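Local coordinates for protein putative glycyl-glycine endopeptidase lytM (Ruminococcus gnavus, PDB 3NYY) that is probably a zinc-dependent metalloendopeptidase of the M23 family, resembling the glycyl-glycine endopeptidase LytM that cleaves bacterial cell-wall peptides, at residues Y93-Q98 with P236-A241; D105-V110 with T128-E133. All coordinates share one frame; numbering follows the deposited sequence.

Interaction 1 (Y93-Q98 with P236-A241); sequences YFPIPQ and PVLRYA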
ATOM      1  N   TYR A  93     -13.916  15.452   3.472  1.00 10.63           N
ATOM      2  CA  TYR A  93     -13.061  15.274   2.306  1.00 10.51           C
ATOM      3  C   TYR A  93     -11.912  14.282   2.544  1.00 10.32           C
ATOM      4  O   TYR A  93     -11.409  14.139   3.669  1.00 11.39           O
ATOM      5  CB  TYR A  93     -12.446  16.611   1.913  1.00 12.21           C
ATOM      6  CG  TYR A  93     -13.364  17.641   1.361  1.00 11.89           C
ATOM      7  CD1 TYR A  93     -13.989  17.451   0.130  1.00 14.04           C
ATOM      8  CD2 TYR A  93     -13.567  18.856   2.030  1.00 14.49           C
ATOM      9  CE1 TYR A  93     -14.812  18.417  -0.403  1.00 14.49           C
ATOM     10  CE2 TYR A  93     -14.365  19.832   1.496  1.00 15.23           C
ATOM     11  CZ  TYR A  93     -14.998  19.616   0.287  1.00 13.84           C
ATOM     12  OH  TYR A  93     -15.791  20.606  -0.300  1.00 16.12           O
ATOM     13  N   PHE A  94     -11.550  13.585   1.468  1.00 11.11           N
ATOM     14  CA  PHE A  94     -10.281  12.873   1.377  1.00 11.10           C
ATOM     15  C   PHE A  94      -9.166  13.946   1.522  1.00 13.39           C
ATOM     16  O   PHE A  94      -9.367  15.104   1.162  1.00 12.03           O
ATOM     17  CB  PHE A  94     -10.233  12.236  -0.012  1.00 13.08           C
ATOM     18  CG  PHE A  94      -9.151  11.198  -0.175  1.00 11.97           C
ATOM     19  CD1 PHE A  94      -9.295   9.937   0.379  1.00 13.49           C
ATOM     20  CD2 PHE A  94      -8.020  11.476  -0.932  1.00 12.93           C
ATOM     21  CE1 PHE A  94      -8.319   8.999   0.243  1.00 14.01           C
ATOM     22  CE2 PHE A  94      -7.006  10.523  -1.089  1.00 13.97           C
ATOM     23  CZ  PHE A  94      -7.149   9.302  -0.481  1.00 13.07           C
ATOM     24  N   PRO A  95      -7.981  13.591   2.061  1.00 10.54           N
ATOM     25  CA  PRO A  95      -6.955  14.602   2.307  1.00 11.02           C
ATOM     26  C   PRO A  95      -6.180  15.116   1.084  1.00 13.61           C
ATOM     27  O   PRO A  95      -5.472  16.115   1.204  1.00 13.43           O
ATOM     28  CB  PRO A  95      -6.015  13.880   3.266  1.00 10.82           C
ATOM     29  CG  PRO A  95      -6.167  12.443   2.908  1.00 10.30           C
ATOM     30  CD  PRO A  95      -7.630  12.307   2.663  1.00 10.19           C
ATOM     31  N   ILE A  96      -6.313  14.442  -0.053  1.00 12.39           N
ATOM     32  CA  ILE A  96      -5.598  14.853  -1.268  1.00 11.10           C
ATOM     33  C   ILE A  96      -6.620  15.338  -2.295  1.00 12.25           C
ATOM     34  O   ILE A  96      -7.529  14.585  -2.665  1.00 14.09           O
ATOM     35  CB  ILE A  96      -4.775  13.751  -1.889  1.00 11.65           C
ATOM     36  CG1 ILE A  96      -3.906  13.032  -0.854  1.00 12.35           C
ATOM     37  CG2 ILE A  96      -3.851  14.358  -3.009  1.00 13.55           C
ATOM     38  CD1 ILE A  96      -3.014  13.927   0.017  1.00 14.86           C
ATOM     39  N   PRO A  97      -6.490  16.598  -2.741  1.00 13.58           N
ATOM     40  CA  PRO A  97      -7.407  17.102  -3.751  1.00 14.86           C
ATOM     41  C   PRO A  97      -7.262  16.420  -5.084  1.00 16.87           C
ATOM     42  O   PRO A  97      -6.216  15.797  -5.357  1.00 15.61           O
ATOM     43  CB  PRO A  97      -7.011  18.591  -3.892  1.00 15.55           C
ATOM     44  CG  PRO A  97      -6.322  18.945  -2.677  1.00 19.37           C
ATOM     45  CD  PRO A  97      -5.595  17.663  -2.256  1.00 16.63           C
ATOM     46  N   GLN A  98      -8.303  16.525  -5.912  1.00 16.80           N
ATOM     47  CA  GLN A  98      -8.191  16.120  -7.321  1.00 19.50           C
ATOM     48  C   GLN A  98      -7.779  17.363  -8.119  1.00 19.75           C
ATOM     49  O   GLN A  98      -8.103  18.510  -7.759  1.00 19.57           O
ATOM     50  CB  GLN A  98      -9.483  15.499  -7.853  1.00 20.79           C
ATOM     51  CG  GLN A  98     -10.731  16.325  -7.680  1.00 25.60           C
ATOM     52  CD  GLN A  98     -11.955  15.674  -8.364  1.00 34.72           C
ATOM     53  OE1 GLN A  98     -11.963  15.502  -9.584  1.00 35.87           O
ATOM     54  NE2 GLN A  98     -12.986  15.336  -7.577  1.00 32.05           N
ATOM     55  N   PRO A 236     -10.359   2.525   6.574  1.00 10.97           N
ATOM     56  CA  PRO A 236     -11.770   2.469   6.129  1.00 11.56           C
ATOM     57  C   PRO A 236     -12.465   3.826   5.955  1.00 10.72           C
ATOM     58  O   PRO A 236     -13.225   4.018   4.969  1.00 11.75           O
ATOM     59  CB  PRO A 236     -12.430   1.560   7.194  1.00 12.76           C
ATOM     60  CG  PRO A 236     -11.246   0.683   7.685  1.00 12.69           C
ATOM     61  CD  PRO A 236     -10.116   1.671   7.746  1.00 12.03           C
ATOM     62  N   VAL A 237     -12.179   4.776   6.841  1.00 11.97           N
ATOM     63  CA  VAL A 237     -12.732   6.143   6.672  1.00 12.29           C
ATOM     64  C   VAL A 237     -12.144   6.842   5.441  1.00 10.63           C
ATOM     65  O   VAL A 237     -12.836   7.543   4.727  1.00 12.27           O
ATOM     66  CB  VAL A 237     -12.680   6.952   7.951  1.00 11.16           C
ATOM     67  CG1 VAL A 237     -11.269   7.457   8.295  1.00 11.96           C
ATOM     68  CG2 VAL A 237     -13.685   8.179   7.916  1.00 10.85           C
ATOM     69  N   LEU A 238     -10.885   6.530   5.101  1.00 11.91           N
ATOM     70  CA  LEU A 238     -10.302   7.066   3.877  1.00 12.37           C
ATOM     71  C   LEU A 238     -11.020   6.506   2.672  1.00 11.42           C
ATOM     72  O   LEU A 238     -11.305   7.258   1.743  1.00 13.26           O
ATOM     73  CB  LEU A 238      -8.807   6.776   3.768  1.00 10.67           C
ATOM     74  CG  LEU A 238      -7.908   7.647   4.623  1.00 11.31           C
ATOM     75  CD1 LEU A 238      -6.501   7.073   4.770  1.00 12.87           C
ATOM     76  CD2 LEU A 238      -7.829   9.140   4.061  1.00 12.42           C
ATOM     77  N   ARG A 239     -11.304   5.188   2.675  1.00 11.29           N
ATOM     78  CA  ARG A 239     -12.049   4.566   1.572  1.00 13.16           C
ATOM     79  C   ARG A 239     -13.416   5.171   1.428  1.00 14.01           C
ATOM     80  O   ARG A 239     -13.889   5.410   0.316  1.00 13.06           O
ATOM     81  CB  ARG A 239     -12.183   3.059   1.768  1.00 14.29           C
ATOM     82  CG  ARG A 239     -10.886   2.315   1.629  1.00 17.85           C
ATOM     83  CD  ARG A 239     -10.295   2.403   0.255  1.00 23.16           C
ATOM     84  NE  ARG A 239     -11.227   2.131  -0.836  1.00 24.64           N
ATOM     85  CZ  ARG A 239     -11.452   0.944  -1.381  1.00 31.93           C
ATOM     86  NH1 ARG A 239     -10.841  -0.160  -0.931  1.00 31.32           N
ATOM     87  NH2 ARG A 239     -12.288   0.862  -2.417  1.00 34.08           N
ATOM     88  N   TYR A 240     -14.048   5.468   2.565  1.00 13.23           N
ATOM     89  CA  TYR A 240     -15.365   6.118   2.591  1.00 16.10           C
ATOM     90  C   TYR A 240     -15.333   7.519   1.981  1.00 14.12           C
ATOM     91  O   TYR A 240     -16.277   7.908   1.275  1.00 16.58           O
ATOM     92  CB  TYR A 240     -15.888   6.130   4.035  1.00 16.65           C
ATOM     93  CG  TYR A 240     -16.875   7.192   4.430  1.00 14.81           C
ATOM     94  CD1 TYR A 240     -18.238   6.978   4.293  1.00 16.96           C
ATOM     95  CD2 TYR A 240     -16.443   8.374   4.994  1.00 12.06           C
ATOM     96  CE1 TYR A 240     -19.143   7.946   4.696  1.00 16.21           C
ATOM     97  CE2 TYR A 240     -17.317   9.363   5.377  1.00 15.98           C
ATOM     98  CZ  TYR A 240     -18.680   9.130   5.228  1.00 14.79           C
ATOM     99  OH  TYR A 240     -19.559  10.109   5.621  1.00 15.72           O
ATOM    100  N   ALA A 241     -14.235   8.232   2.190  1.00 12.98           N
ATOM    101  CA  ALA A 241     -14.048   9.565   1.652  1.00 14.06           C
ATOM    102  C   ALA A 241     -13.373   9.616   0.277  1.00 13.91           C
ATOM    103  O   ALA A 241     -13.166  10.701  -0.239  1.00 13.65           O
ATOM    104  CB  ALA A 241     -13.196  10.370   2.638  1.00 14.73           C
TER

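Interaction 2 (D105-V110 with T128-E133); sequences DKISYV and TDIMAE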
ATOM      1  N   ASP A 105      -2.784  13.559 -10.598  1.00 23.46           N
ATOM      2  CA  ASP A 105      -3.236  13.631  -9.205  1.00 21.37           C
ATOM      3  C   ASP A 105      -3.415  12.259  -8.561  1.00 20.49           C
ATOM      4  O   ASP A 105      -4.093  12.132  -7.532  1.00 19.75           O
ATOM      5  CB  ASP A 105      -4.526  14.467  -9.093  1.00 22.56           C
ATOM      6  CG  ASP A 105      -5.733  13.828  -9.822  1.00 22.86           C
ATOM      7  OD1 ASP A 105      -5.566  12.742 -10.418  1.00 26.31           O
ATOM      8  OD2 ASP A 105      -6.854  14.434  -9.798  1.00 26.37           O
ATOM      9  N   LYS A 106      -2.775  11.240  -9.128  1.00 20.80           N
ATOM     10  CA  LYS A 106      -2.987   9.863  -8.664  1.00 20.32           C
ATOM     11  C   LYS A 106      -2.194   9.596  -7.384  1.00 18.31           C
ATOM     12  O   LYS A 106      -1.087  10.094  -7.194  1.00 20.84           O
ATOM     13  CB  LYS A 106      -2.629   8.818  -9.730  1.00 24.88           C
ATOM     14  CG  LYS A 106      -3.650   8.784 -10.872  1.00 27.60           C
ATOM     15  CD  LYS A 106      -3.092   8.050 -12.127  1.00 41.58           C
ATOM     16  CE  LYS A 106      -3.855   8.432 -13.416  1.00 48.68           C
ATOM     17  NZ  LYS A 106      -3.729   9.888 -13.805  1.00 47.24           N
ATOM     18  N   ILE A 107      -2.852   8.863  -6.493  1.00 18.30           N
ATOM     19  CA  ILE A 107      -2.236   8.377  -5.268  0.50 16.17           C
ATOM     20  C   ILE A 107      -2.630   6.913  -5.090  1.00 17.40           C
ATOM     21  O   ILE A 107      -3.561   6.410  -5.734  1.00 18.89           O
ATOM     22  CB  ILE A 107      -2.629   9.210  -4.007  0.50 15.34           C
ATOM     23  CG1 ILE A 107      -4.141   9.464  -3.903  0.50 19.84           C
ATOM     24  CG2 ILE A 107      -1.897  10.571  -4.008  0.50 11.42           C
ATOM     25  CD1 ILE A 107      -5.002   8.248  -3.591  0.50 24.30           C
ATOM     26  N   SER A 108      -1.927   6.233  -4.203  1.00 16.19           N
ATOM     27  CA  SER A 108      -2.171   4.815  -3.931  0.50 14.83           C
ATOM     28  C   SER A 108      -1.997   4.605  -2.449  1.00 13.58           C
ATOM     29  O   SER A 108      -1.165   5.274  -1.837  1.00 14.09           O
ATOM     30  CB  SER A 108      -1.151   3.936  -4.654  0.50 16.07           C
ATOM     31  OG  SER A 108      -1.219   4.075  -6.053  0.50 20.28           O
ATOM     32  N   TYR A 109      -2.799   3.701  -1.877  1.00 12.60           N
ATOM     33  CA  TYR A 109      -2.715   3.389  -0.462  1.00 11.83           C
ATOM     34  C   TYR A 109      -3.379   2.058  -0.185  1.00 14.03           C
ATOM     35  O   TYR A 109      -4.306   1.645  -0.910  1.00 13.87           O
ATOM     36  CB  TYR A 109      -3.327   4.490   0.397  1.00 11.75           C
ATOM     37  CG  TYR A 109      -4.821   4.712   0.235  1.00 11.47           C
ATOM     38  CD1 TYR A 109      -5.318   5.438  -0.822  1.00 12.95           C
ATOM     39  CD2 TYR A 109      -5.718   4.217   1.187  1.00 13.14           C
ATOM     40  CE1 TYR A 109      -6.712   5.661  -0.957  1.00 17.83           C
ATOM     41  CE2 TYR A 109      -7.080   4.428   1.050  1.00 17.13           C
ATOM     42  CZ  TYR A 109      -7.557   5.157   0.008  1.00 18.91           C
ATOM     43  OH  TYR A 109      -8.930   5.329  -0.078  1.00 19.86           O
ATOM     44  N   VAL A 110      -2.901   1.407   0.873  1.00 11.95           N
ATOM     45  CA  VAL A 110      -3.401   0.110   1.312  1.00 10.68           C
ATOM     46  C   VAL A 110      -3.674   0.145   2.811  1.00 11.91           C
ATOM     47  O   VAL A 110      -3.268   1.074   3.516  1.00 12.30           O
ATOM     48  CB  VAL A 110      -2.413  -1.043   1.005  1.00 12.14           C
ATOM     49  CG1 VAL A 110      -2.191  -1.226  -0.502  1.00 10.74           C
ATOM     50  CG2 VAL A 110      -1.093  -0.849   1.739  1.00 11.88           C
ATOM     51  N   THR A 128      -2.177   5.294   7.917  1.00 10.52           N
ATOM     52  CA  THR A 128      -2.281   4.957   6.489  1.00 12.75           C
ATOM     53  C   THR A 128      -1.320   5.873   5.737  1.00 13.19           C
ATOM     54  O   THR A 128      -1.293   7.070   5.930  1.00 11.64           O
ATOM     55  CB  THR A 128      -3.680   5.126   5.967  1.00 11.53           C
ATOM     56  OG1 THR A 128      -4.582   4.310   6.750  1.00 11.10           O
ATOM     57  CG2 THR A 128      -3.785   4.731   4.462  1.00 13.90           C
ATOM     58  N   ASP A 129      -0.501   5.267   4.891  1.00 10.96           N
ATOM     59  CA  ASP A 129       0.455   5.973   4.029  1.00 11.20           C
ATOM     60  C   ASP A 129      -0.101   6.156   2.638  1.00 13.27           C
ATOM     61  O   ASP A 129      -0.351   5.194   1.922  1.00 14.05           O
ATOM     62  CB  ASP A 129       1.782   5.236   4.027  1.00 13.44           C
ATOM     63  CG  ASP A 129       2.426   5.231   5.404  1.00 17.61           C
ATOM     64  OD1 ASP A 129       2.337   6.263   6.077  1.00 15.69           O
ATOM     65  OD2 ASP A 129       2.917   4.184   5.850  1.00 22.09           O
ATOM     66  N   ILE A 130      -0.355   7.403   2.275  1.00 11.14           N
ATOM     67  CA  ILE A 130      -0.934   7.734   0.997  1.00  9.90           C
ATOM     68  C   ILE A 130       0.227   8.153   0.059  1.00 11.58           C
ATOM     69  O   ILE A 130       0.843   9.240   0.207  1.00 12.75           O
ATOM     70  CB  ILE A 130      -1.973   8.784   1.135  1.00 11.11           C
ATOM     71  CG1 ILE A 130      -3.128   8.292   2.015  1.00 12.60           C
ATOM     72  CG2 ILE A 130      -2.502   9.164  -0.250  1.00 13.73           C
ATOM     73  CD1 ILE A 130      -4.069   9.410   2.441  1.00 14.30           C
HETATM   74  N   MSE A 131       0.512   7.276  -0.903  1.00 13.56           N
HETATM   75  CA  MSE A 131       1.698   7.373  -1.737  1.00 13.81           C
HETATM   76  C   MSE A 131       1.492   8.199  -2.964  1.00 13.73           C
HETATM   77  O   MSE A 131       0.492   8.054  -3.672  1.00 15.16           O
HETATM   78  CB  MSE A 131       2.233   5.986  -2.130  1.00 15.05           C
HETATM   79  CG  MSE A 131       2.339   4.969  -0.967  1.00 16.93           C
HETATM   80 SE   MSE A 131       3.599   5.395   0.391  0.75 14.31          SE
HETATM   81  CE  MSE A 131       3.716   3.680   1.334  1.00 26.97           C
ATOM     82  N   ALA A 132       2.438   9.119  -3.207  1.00 14.22           N
ATOM     83  CA  ALA A 132       2.432   9.904  -4.451  1.00 14.66           C
ATOM     84  C   ALA A 132       2.780   9.018  -5.698  1.00 18.48           C
ATOM     85  O   ALA A 132       3.788   8.310  -5.688  1.00 22.85           O
ATOM     86  CB  ALA A 132       3.472  11.028  -4.370  1.00 13.15           C
ATOM     87  N   GLU A 133       1.968   9.142  -6.756  1.00 18.12           N
ATOM     88  CA  GLU A 133       2.264   8.617  -8.094  1.00 22.92           C
ATOM     89  C   GLU A 133       3.462   9.387  -8.687  1.00 23.39           C
ATOM     90  O   GLU A 133       4.448   8.794  -9.107  1.00 25.76           O
ATOM     91  CB  GLU A 133       1.046   8.809  -9.014  1.00 24.28           C
ATOM     92  CG  GLU A 133       1.244   8.289 -10.477  1.00 33.12           C
ATOM     93  CD  GLU A 133       1.046   6.785 -10.629  1.00 39.75           C
ATOM     94  OE1 GLU A 133       0.583   6.100  -9.683  1.00 35.16           O
ATOM     95  OE2 GLU A 133       1.362   6.281 -11.725  1.00 38.51           O
TER
HETATM   96  O   HOH W   1       0.591   6.134  -6.448  1.00 31.62           O
HETATM   97  O   HOH W   2      -0.294   2.500   1.900  1.00 14.27           O
HETATM   98  O   HOH W   3      -1.065   2.297   4.761  1.00 15.34           O

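Interaction 1 (Y93-Q98 with P236-A241)
The irregular loop 93-98 runs past the last turn of helix 235-240, the backbones coming nearest at Phe94 and Ala241, whose CA atoms lie 5.0 Å apart, with no hydrogen bond between the two segments. Phe94 carries the contact. Phe94 CB lies 3.3 Å from Ala241 O; with CG anti to the backbone N (chi1 -166°) the ring is carried toward Leu238, edge first. At that edge, near the ring plane, Phe94 CD1 meets Leu238 O at 3.6 Å, so slightly positive ring hydrogens probably face a carbonyl oxygen that also takes a weak bond from Ala241 N. Phe94 CE1 then touches Leu238 CD2 at 3.9 Å, the two side chains crossing at about a right angle. Pro95 CD sits over one face of the phenyl, 3.4 Å above its plane and offset toward the rim, and presses the same methyl: Pro95 CD to Leu238 CD2 is 3.5 Å, tighter than usual for carbons. Ala241 points its CB at the loop backbone, 3.8 Å from Phe94 N. An alanine in place of Phe94 would remove the ring that meets Leu238 CD2 and lies under Pro95 CD, and would probably loosen the seating of the loop on the helix. Leu238 reaches on to Thr128 and Ile130 of strand 128-132 and to Leu219 of strand 216-225, while Pro95 rests on Ile130 and Leu217. The loop between helix 77-88 and strand 98-99 and the helix 235-240 thus close together over one side of the large antiparallel sheet.

Interaction 2 (D105-V110 with T128-E133)
Segments 105-110 and 128-133 run antiparallel, and Ser108 and Met131, a selenomethionine, form their hydrogen-bonded pair. Met131 N gives a 2.8 Å bond to Ser108 O, at 163° and nearly along the C=O axis; Ser108 N answers to a lone pair of Met131 O at 3.1 Å. Beyond Tyr109 the two chains move apart, and two waters bridge Val110 N to Asp129 O and Val110 O to Asp129 N. On one side Ile107 and Ile130 lie side by side, Ile107 CB 3.8 Å from Ile130 CG2, while Tyr109 CD2 rests 3.8 Å from Thr128 CG2. At the other end Glu133 N bonds to Lys106 O at 3.2 Å from above the carbonyl plane. Glu133 CB lies only 3.1 Å from the same Lys106 O and also meets Lys106 CB. Glu133 CG, anti to the backbone N, stays beside Lys106 CB, and a bend at chi2 (81°) turns the carboxylate toward the Ser108 side; its charged end is not in contact with Lys106 NZ, which pairs with Glu104. Glu133 OE1 accepts a bond from a water at 3.2 Å that also hydrogen-bonds Ser108 OG, and Glu133 OE2 forms a salt bridge with Arg239 of the second subunit. Strand 107-108 thus pairs antiparallel with strand 128-132, which pairs on its other edge with strand 216-225. There Asp129 OD1 hydrogen-bonds His218 ND1, a neighbourhood consistent with the aspartate and the second histidine of the HxH motif that bind zinc in M23 peptidases.

In the fold
Interaction 2 includes strand 128-132, and Pro95 and Leu238 of interaction 1 pack against it; the two centres are about 11 Å apart. Interaction 1 is the deeper, an apolar clasp of loop and helix about 9 Å from the centre of the chain; interaction 2, about 14 Å out and partly buried, relies on backbone hydrogen bonds and bridging waters. They meet directly: Leu238 CD1 of interaction 1 packs 3.6 Å from Thr128 CG2, and Tyr109 OH lies 3.2 Å from Arg239 CD. A further touch joins Gln98 to Asp105. The second subunit is within reach of six residues of interaction 2 but, in interaction 1, only of Arg239, which takes no part in that contact.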